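Local coordinates for protein putative N-acetylmuramoyl-L-alanine amidase,autolysin cwp6 (Peptoclostridium difficile, PDB 5J72) that probably cleaves the amide bond between N-acetylmuramic acid and L-alanine in peptidoglycan as a zinc-dependent autolysin, with CWB2 modules anchoring it to the cell wall, at residues N36-L48 with Y57-Y69. Residues are numbered along the deposited sequence; the frame is centred on the assembly and turned at random.
Sequences NFMCYDMPLEATL and YEGVINYNKDPEY
Leu44, Ala46 and Ile61 form the apolar centre. Leu44 forks: CD2 lies 3.6 Å from Tyr63 CD2, while CD1 packs on Lys65 CG. Ile61 places CG1 3.7 Å from Ala46 CB and reaches Phe37 CZ with CD1. Its CG2 sits over one face of the Tyr63 ring, toward the rim. Trp73 of strand 72-82 also touches Leu44 and Tyr63. Toward the turn of the hairpin, Leu48 CD2 lies against the bare backbone of Gly59, 3.5 Å from its CA.

Strands 42-51 and 56-63 form an antiparallel beta hairpin in the N-terminal domain. Their short segments run at 150°. Two waters bridge the splayed backbones, one from Glu45 O to Asn62 N, the other from Thr47 O to Val60 N. A second, tight hairpin turns through a type II' turn from Cys39 to Met42.

An inverse gamma turn centred on Tyr63 leads into residues 64-69, which run alongside the 39-42 turn. Met42 runs extended through chi1 and chi2, then bends at chi3 (-80°), bringing CE 3.3 Å from Asp66 O. Cys39 SG meets Pro67 CB. At the exposed end, Tyr69 points its CD2 edge at the centre of the Tyr40 face in a T-shaped stack, planes at 90°. A water joins Cys39 O to Tyr69 O. Lys65 curls back through three bent torsions, and NZ donates to Pro43 O at 2.9 Å, nearly in line with the carbonyl bond.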
ATOM      1  N   ASN A  36     -18.005 -28.156  11.079  1.00 16.97           N
ATOM      2  CA  ASN A  36     -18.190 -27.800  12.484  1.00 15.73           C
ATOM      3  C   ASN A  36     -16.808 -27.568  13.056  1.00 15.16           C
ATOM      4  O   ASN A  36     -15.904 -28.370  12.870  1.00 17.30           O
ATOM      5  CB  ASN A  36     -18.924 -28.931  13.238  1.00 19.04           C
ATOM      6  CG  ASN A  36     -19.053 -28.596  14.690  1.00 30.91           C
ATOM      7  OD1 ASN A  36     -18.095 -28.871  15.464  1.00 29.84           O
ATOM      8  ND2 ASN A  36     -20.138 -27.892  15.139  1.00 29.30           N
ATOM      9  N   PHE A  37     -16.638 -26.419  13.749  1.00 14.61           N
ATOM     10  CA  PHE A  37     -15.359 -26.121  14.420  1.00 14.72           C
ATOM     11  C   PHE A  37     -15.645 -25.938  15.900  1.00 16.86           C
ATOM     12  O   PHE A  37     -16.794 -25.654  16.261  1.00 17.18           O
ATOM     13  CB  PHE A  37     -14.835 -24.735  13.939  1.00 15.77           C
ATOM     14  CG  PHE A  37     -14.675 -24.630  12.429  1.00 17.74           C
ATOM     15  CD1 PHE A  37     -15.715 -24.183  11.633  1.00 21.94           C
ATOM     16  CD2 PHE A  37     -13.497 -24.968  11.823  1.00 18.63           C
ATOM     17  CE1 PHE A  37     -15.563 -24.064  10.244  1.00 21.28           C
ATOM     18  CE2 PHE A  37     -13.338 -24.855  10.418  1.00 16.66           C
ATOM     19  CZ  PHE A  37     -14.378 -24.404   9.662  1.00 16.56           C
ATOM     20  N   MET A  38     -14.600 -26.023  16.757  1.00 16.65           N
ATOM     21  CA  MET A  38     -14.815 -25.712  18.168  1.00 17.50           C
ATOM     22  C   MET A  38     -13.642 -24.929  18.653  1.00 17.38           C
ATOM     23  O   MET A  38     -12.508 -25.159  18.202  1.00 17.81           O
ATOM     24  CB  MET A  38     -14.833 -26.980  19.092  1.00 17.71           C
ATOM     25  CG  MET A  38     -16.032 -27.898  18.826  0.68 24.17           C
ATOM     26  SD  MET A  38     -17.611 -27.303  19.551  0.68 22.27           S
ATOM     27  CE  MET A  38     -17.316 -27.615  21.346  0.68 21.13           C
ATOM     28  N   CYS A  39     -13.902 -23.994  19.566  1.00 17.01           N
ATOM     29  CA  CYS A  39     -12.806 -23.318  20.239  1.00 17.72           C
ATOM     30  C   CYS A  39     -13.156 -23.597  21.768  1.00 19.39           C
ATOM     31  O   CYS A  39     -14.122 -23.025  22.268  1.00 17.32           O
ATOM     32  CB  CYS A  39     -12.789 -21.822  19.921  1.00 18.61           C
ATOM     33  SG  CYS A  39     -11.496 -20.939  20.876  1.00 20.06           S
ATOM     34  N   TYR A  40     -12.375 -24.479  22.434  1.00 19.06           N
ATOM     35  CA  TYR A  40     -12.651 -24.951  23.820  1.00 19.67           C
ATOM     36  C   TYR A  40     -14.054 -25.557  23.772  1.00 21.82           C
ATOM     37  O   TYR A  40     -14.237 -26.498  22.991  1.00 21.98           O
ATOM     38  CB  TYR A  40     -12.524 -23.766  24.804  1.00 18.60           C
ATOM     39  CG  TYR A  40     -12.493 -24.252  26.224  1.00 22.01           C
ATOM     40  CD1 TYR A  40     -11.596 -25.236  26.624  1.00 27.40           C
ATOM     41  CD2 TYR A  40     -13.380 -23.746  27.175  1.00 27.35           C
ATOM     42  CE1 TYR A  40     -11.579 -25.705  27.939  1.00 28.50           C
ATOM     43  CE2 TYR A  40     -13.372 -24.212  28.486  1.00 26.21           C
ATOM     44  CZ  TYR A  40     -12.464 -25.184  28.863  1.00 32.73           C
ATOM     45  OH  TYR A  40     -12.418 -25.590  30.192  1.00 37.21           O
ATOM     46  N   ASP A  41     -15.041 -25.043  24.499  1.00 19.23           N
ATOM     47  CA  ASP A  41     -16.372 -25.658  24.436  1.00 20.97           C
ATOM     48  C   ASP A  41     -17.369 -24.908  23.578  1.00 23.82           C
ATOM     49  O   ASP A  41     -18.570 -25.168  23.637  1.00 23.07           O
ATOM     50  CB  ASP A  41     -16.912 -25.801  25.872  1.00 23.67           C
ATOM     51  CG  ASP A  41     -17.132 -24.498  26.573  1.00 31.26           C
ATOM     52  OD1 ASP A  41     -16.640 -23.451  26.075  1.00 28.92           O
ATOM     53  OD2 ASP A  41     -17.821 -24.506  27.639  1.00 36.63           O
ATOM     54  N   MET A  42     -16.905 -23.959  22.720  1.00 21.34           N
ATOM     55  CA  MET A  42     -17.868 -23.190  21.927  1.00 15.93           C
ATOM     56  C   MET A  42     -17.835 -23.630  20.439  1.00 19.15           C
ATOM     57  O   MET A  42     -16.783 -23.695  19.849  1.00 17.86           O
ATOM     58  CB  MET A  42     -17.490 -21.677  21.996  1.00 19.01           C
ATOM     59  CG  MET A  42     -18.402 -20.810  21.137  1.00 23.05           C
ATOM     60  SD  MET A  42     -17.961 -19.073  21.442  1.00 26.62           S
ATOM     61  CE  MET A  42     -18.841 -18.745  23.015  1.00 30.67           C
ATOM     62  N   PRO A  43     -18.983 -23.919  19.854  1.00 20.52           N
ATOM     63  CA  PRO A  43     -19.064 -24.353  18.442  1.00 20.85           C
ATOM     64  C   PRO A  43     -19.251 -23.197  17.484  1.00 21.91           C
ATOM     65  O   PRO A  43     -19.790 -22.138  17.834  1.00 19.64           O
ATOM     66  CB  PRO A  43     -20.297 -25.267  18.440  1.00 21.53           C
ATOM     67  CG  PRO A  43     -21.241 -24.584  19.488  1.00 23.88           C
ATOM     68  CD  PRO A  43     -20.296 -24.026  20.568  1.00 21.39           C
ATOM     69  N   LEU A  44     -18.814 -23.406  16.255  1.00 17.24           N
ATOM     70  CA  LEU A  44     -18.967 -22.421  15.169  1.00 18.19           C
ATOM     71  C   LEU A  44     -19.236 -23.285  13.927  1.00 18.70           C
ATOM     72  O   LEU A  44     -18.524 -24.272  13.728  1.00 17.85           O
ATOM     73  CB  LEU A  44     -17.655 -21.689  14.935  1.00 18.25           C
ATOM     74  CG  LEU A  44     -17.725 -20.658  13.736  1.00 21.35           C
ATOM     75  CD1 LEU A  44     -18.530 -19.488  14.149  1.00 25.57           C
ATOM     76  CD2 LEU A  44     -16.337 -20.129  13.468  1.00 23.34           C
ATOM     77  N   GLU A  45     -20.220 -22.990  13.135  1.00 16.95           N
ATOM     78  CA  GLU A  45     -20.423 -23.825  11.957  1.00 19.75           C
ATOM     79  C   GLU A  45     -20.611 -22.960  10.709  1.00 20.92           C
ATOM     80  O   GLU A  45     -20.859 -21.755  10.798  1.00 17.90           O
ATOM     81  CB  GLU A  45     -21.604 -24.779  12.136  0.53 22.83           C
ATOM     82  CG  GLU A  45     -22.970 -24.132  12.152  0.53 24.64           C
ATOM     83  CD  GLU A  45     -24.061 -25.184  12.092  0.53 26.51           C
ATOM     84  OE1 GLU A  45     -24.962 -25.087  11.227  0.53 18.62           O
ATOM     85  OE2 GLU A  45     -24.006 -26.114  12.921  0.53 26.19           O
ATOM     86  N   ALA A  46     -20.413 -23.590   9.536  1.00 18.45           N
ATOM     87  CA  ALA A  46     -20.604 -22.890   8.258  1.00 20.20           C
ATOM     88  C   ALA A  46     -21.174 -23.887   7.276  1.00 19.86           C
ATOM     89  O   ALA A  46     -20.707 -25.048   7.221  1.00 19.50           O
ATOM     90  CB  ALA A  46     -19.287 -22.366   7.730  1.00 18.45           C
ATOM     91  N   THR A  47     -22.184 -23.474   6.499  1.00 20.70           N
ATOM     92  CA  THR A  47     -22.761 -24.389   5.506  1.00 22.30           C
ATOM     93  C   THR A  47     -22.259 -23.965   4.136  1.00 22.49           C
ATOM     94  O   THR A  47     -22.325 -22.790   3.805  1.00 23.75           O
ATOM     95  CB  THR A  47     -24.291 -24.381   5.631  1.00 27.96           C
ATOM     96  OG1 THR A  47     -24.546 -25.083   6.846  1.00 30.01           O
ATOM     97  CG2 THR A  47     -24.997 -25.154   4.489  1.00 29.83           C
ATOM     98  N   LEU A  48     -21.715 -24.923   3.357  1.00 19.37           N
ATOM     99  CA  LEU A  48     -21.149 -24.624   2.032  1.00 18.24           C
ATOM    100  C   LEU A  48     -22.030 -25.298   1.002  1.00 20.69           C
ATOM    101  O   LEU A  48     -22.321 -26.494   1.135  1.00 21.39           O
ATOM    102  CB  LEU A  48     -19.691 -25.182   1.990  1.00 19.69           C
ATOM    103  CG  LEU A  48     -18.819 -24.788   3.207  1.00 21.80           C
ATOM    104  CD1 LEU A  48     -17.444 -25.274   2.904  1.00 18.10           C
ATOM    105  CD2 LEU A  48     -18.824 -23.230   3.447  1.00 24.14           C
ATOM    106  N   TYR A  57     -17.871 -27.273  -2.873  1.00 24.53           N
ATOM    107  CA  TYR A  57     -18.871 -26.757  -1.934  1.00 21.25           C
ATOM    108  C   TYR A  57     -18.267 -25.387  -1.508  1.00 20.97           C
ATOM    109  O   TYR A  57     -17.112 -25.339  -1.036  1.00 22.29           O
ATOM    110  CB  TYR A  57     -19.020 -27.756  -0.774  1.00 18.63           C
ATOM    111  CG  TYR A  57     -19.752 -29.007  -1.239  1.00 20.22           C
ATOM    112  CD1 TYR A  57     -19.058 -30.082  -1.803  1.00 24.44           C
ATOM    113  CD2 TYR A  57     -21.129 -29.103  -1.133  1.00 18.97           C
ATOM    114  CE1 TYR A  57     -19.731 -31.217  -2.247  1.00 20.35           C
ATOM    115  CE2 TYR A  57     -21.809 -30.226  -1.574  1.00 20.09           C
ATOM    116  CZ  TYR A  57     -21.110 -31.274  -2.133  1.00 25.75           C
ATOM    117  OH  TYR A  57     -21.822 -32.350  -2.613  1.00 25.77           O
ATOM    118  N   GLU A  58     -19.025 -24.306  -1.664  1.00 20.76           N
ATOM    119  CA  GLU A  58     -18.492 -22.978  -1.405  1.00 21.01           C
ATOM    120  C   GLU A  58     -19.386 -22.201  -0.468  1.00 21.80           C
ATOM    121  O   GLU A  58     -20.619 -22.333  -0.532  1.00 21.52           O
ATOM    122  CB  GLU A  58     -18.448 -22.168  -2.747  1.00 23.92           C
ATOM    123  CG  GLU A  58     -17.513 -22.802  -3.798  1.00 30.42           C
ATOM    124  CD  GLU A  58     -17.626 -22.102  -5.168  1.00 45.29           C
ATOM    125  OE1 GLU A  58     -16.880 -22.484  -6.091  1.00 53.03           O
ATOM    126  OE2 GLU A  58     -18.470 -21.193  -5.321  1.00 51.10           O
ATOM    127  N   GLY A  59     -18.800 -21.382   0.382  1.00 20.33           N
ATOM    128  CA  GLY A  59     -19.626 -20.574   1.262  1.00 18.71           C
ATOM    129  C   GLY A  59     -18.702 -19.693   2.048  1.00 23.64           C
ATOM    130  O   GLY A  59     -17.493 -19.549   1.751  1.00 21.96           O
ATOM    131  N   VAL A  60     -19.269 -19.100   3.117  1.00 19.97           N
ATOM    132  CA  VAL A  60     -18.504 -18.166   3.915  1.00 19.43           C
ATOM    133  C   VAL A  60     -18.522 -18.531   5.403  1.00 20.92           C
ATOM    134  O   VAL A  60     -19.596 -18.861   5.881  1.00 21.90           O
ATOM    135  CB  VAL A  60     -19.191 -16.787   3.718  1.00 21.72           C
ATOM    136  CG1 VAL A  60     -18.527 -15.735   4.656  1.00 21.84           C
ATOM    137  CG2 VAL A  60     -19.104 -16.339   2.206  1.00 23.08           C
ATOM    138  N   ILE A  61     -17.394 -18.526   6.110  1.00 17.57           N
ATOM    139  CA  ILE A  61     -17.434 -18.764   7.552  1.00 16.54           C
ATOM    140  C   ILE A  61     -17.582 -17.344   8.168  1.00 20.13           C
ATOM    141  O   ILE A  61     -16.836 -16.437   7.802  1.00 20.63           O
ATOM    142  CB  ILE A  61     -16.112 -19.441   8.055  1.00 16.99           C
ATOM    143  CG1 ILE A  61     -15.941 -20.841   7.357  1.00 17.35           C
ATOM    144  CG2 ILE A  61     -16.163 -19.579   9.616  1.00 16.51           C
ATOM    145  CD1 ILE A  61     -14.442 -21.314   7.441  1.00 17.82           C
ATOM    146  N   ASN A  62     -18.558 -17.149   9.080  1.00 17.38           N
ATOM    147  CA  ASN A  62     -18.756 -15.846   9.731  1.00 18.33           C
ATOM    148  C   ASN A  62     -18.267 -16.010  11.180  1.00 17.60           C
ATOM    149  O   ASN A  62     -18.914 -16.739  11.923  1.00 18.65           O
ATOM    150  CB  ASN A  62     -20.276 -15.521   9.734  1.00 21.82           C
ATOM    151  CG  ASN A  62     -20.698 -15.193   8.297  1.00 33.03           C
ATOM    152  OD1 ASN A  62     -20.404 -14.080   7.826  1.00 37.26           O
ATOM    153  ND2 ASN A  62     -21.345 -16.076   7.544  1.00 35.37           N
ATOM    154  N   TYR A  63     -17.173 -15.390  11.549  1.00 16.81           N
ATOM    155  CA  TYR A  63     -16.600 -15.540  12.869  1.00 14.95           C
ATOM    156  C   TYR A  63     -17.349 -14.576  13.843  1.00 18.07           C
ATOM    157  O   TYR A  63     -16.761 -13.627  14.355  1.00 19.78           O
ATOM    158  CB  TYR A  63     -15.090 -15.199  12.791  1.00 15.14           C
ATOM    159  CG  TYR A  63     -14.364 -16.318  12.064  1.00 18.27           C
ATOM    160  CD1 TYR A  63     -14.088 -16.229  10.699  1.00 19.03           C
ATOM    161  CD2 TYR A  63     -13.992 -17.488  12.732  1.00 18.73           C
ATOM    162  CE1 TYR A  63     -13.445 -17.270  10.026  1.00 16.87           C
ATOM    163  CE2 TYR A  63     -13.381 -18.543  12.062  1.00 16.39           C
ATOM    164  CZ  TYR A  63     -13.104 -18.425  10.711  1.00 16.24           C
ATOM    165  OH  TYR A  63     -12.574 -19.478  10.041  1.00 15.11           O
ATOM    166  N   ASN A  64     -18.578 -15.058  14.052  0.52 14.43           N
ATOM    167  CA  ASN A  64     -19.419 -14.212  14.879  0.52 18.50           C
ATOM    168  C   ASN A  64     -19.619 -14.784  16.279  0.52 19.41           C
ATOM    169  O   ASN A  64     -20.641 -14.484  16.889  0.52 20.34           O
ATOM    170  CB  ASN A  64     -20.801 -14.066  14.221  0.52 19.59           C
ATOM    171  CG  ASN A  64     -20.850 -13.246  12.965  0.52 24.10           C
ATOM    172  OD1 ASN A  64     -21.852 -13.344  12.224  0.52 27.04           O
ATOM    173  ND2 ASN A  64     -19.836 -12.421  12.636  0.52 22.46           N
ATOM    174  N   LYS A  65     -18.716 -15.521  16.780  1.00 18.59           N
ATOM    175  CA  LYS A  65     -18.804 -16.056  18.153  1.00 19.21           C
ATOM    176  C   LYS A  65     -17.567 -15.610  18.921  1.00 21.52           C
ATOM    177  O   LYS A  65     -16.463 -15.632  18.383  1.00 19.58           O
ATOM    178  CB  LYS A  65     -18.861 -17.610  18.139  1.00 22.98           C
ATOM    179  CG  LYS A  65     -20.076 -18.223  17.391  1.00 33.33           C
ATOM    180  CD  LYS A  65     -21.392 -17.996  18.073  1.00 43.15           C
ATOM    181  CE  LYS A  65     -21.543 -18.796  19.357  1.00 54.35           C
ATOM    182  NZ  LYS A  65     -21.611 -20.277  19.109  1.00 60.66           N
ATOM    183  N   ASP A  66     -17.735 -15.198  20.192  1.00 17.93           N
ATOM    184  CA  ASP A  66     -16.625 -14.726  21.007  1.00 16.50           C
ATOM    185  C   ASP A  66     -16.322 -15.777  22.070  1.00 20.38           C
ATOM    186  O   ASP A  66     -17.067 -15.930  23.026  1.00 19.49           O
ATOM    187  CB  ASP A  66     -16.992 -13.369  21.612  1.00 17.97           C
ATOM    188  CG  ASP A  66     -15.806 -12.432  21.694  1.00 24.12           C
ATOM    189  OD1 ASP A  66     -14.686 -12.847  21.350  1.00 22.46           O
ATOM    190  OD2 ASP A  66     -15.983 -11.312  22.149  1.00 26.09           O
ATOM    191  N   PRO A  67     -15.213 -16.511  21.961  1.00 20.07           N
ATOM    192  CA  PRO A  67     -14.899 -17.561  22.930  1.00 21.24           C
ATOM    193  C   PRO A  67     -14.493 -17.083  24.320  1.00 18.31           C
ATOM    194  O   PRO A  67     -13.746 -16.132  24.460  1.00 20.16           O
ATOM    195  CB  PRO A  67     -13.811 -18.368  22.190  1.00 22.82           C
ATOM    196  CG  PRO A  67     -13.056 -17.262  21.435  1.00 26.61           C
ATOM    197  CD  PRO A  67     -14.177 -16.418  20.891  1.00 25.29           C
ATOM    198  N   GLU A  68     -15.016 -17.781  25.342  1.00 18.63           N
ATOM    199  CA  GLU A  68     -14.711 -17.428  26.744  1.00 16.02           C
ATOM    200  C   GLU A  68     -13.274 -17.783  27.103  1.00 15.30           C
ATOM    201  O   GLU A  68     -12.668 -17.155  27.989  1.00 18.15           O
ATOM    202  CB  GLU A  68     -15.641 -18.197  27.713  1.00 19.27           C
ATOM    203  CG  GLU A  68     -17.110 -17.798  27.496  1.00 20.68           C
ATOM    204  CD  GLU A  68     -17.418 -16.357  27.910  1.00 24.12           C
ATOM    205  OE1 GLU A  68     -16.597 -15.674  28.555  1.00 20.62           O
ATOM    206  OE2 GLU A  68     -18.528 -15.889  27.592  1.00 21.55           O
ATOM    207  N   TYR A  69     -12.725 -18.795  26.399  1.00 17.18           N
ATOM    208  CA  TYR A  69     -11.361 -19.224  26.728  1.00 15.36           C
ATOM    209  C   TYR A  69     -10.793 -19.852  25.463  1.00 14.44           C
ATOM    210  O   TYR A  69     -11.551 -20.531  24.734  1.00 16.03           O
ATOM    211  CB  TYR A  69     -11.420 -20.299  27.874  1.00 18.37           C
ATOM    212  CG  TYR A  69     -10.089 -20.924  28.253  1.00 19.35           C
ATOM    213  CD1 TYR A  69      -9.011 -20.141  28.635  1.00 22.41           C
ATOM    214  CD2 TYR A  69      -9.918 -22.322  28.238  1.00 17.92           C
ATOM    215  CE1 TYR A  69      -7.794 -20.713  28.981  1.00 24.97           C
ATOM    216  CE2 TYR A  69      -8.709 -22.895  28.601  1.00 24.65           C
ATOM    217  CZ  TYR A  69      -7.656 -22.088  28.961  1.00 25.15           C
ATOM    218  OH  TYR A  69      -6.457 -22.660  29.289  1.00 29.38           O
TER
HETATM  219  O   HOH W   1     -14.313 -20.946  24.258  1.00 27.25           O
HETATM  220  O   HOH W   2     -16.677 -20.208  25.137  1.00 32.67           O
HETATM  221  O   HOH W   3     -20.243 -19.287   9.857  1.00 24.00           O
HETATM  222  O   HOH W   4     -21.921 -19.990   3.705  1.00 30.28           O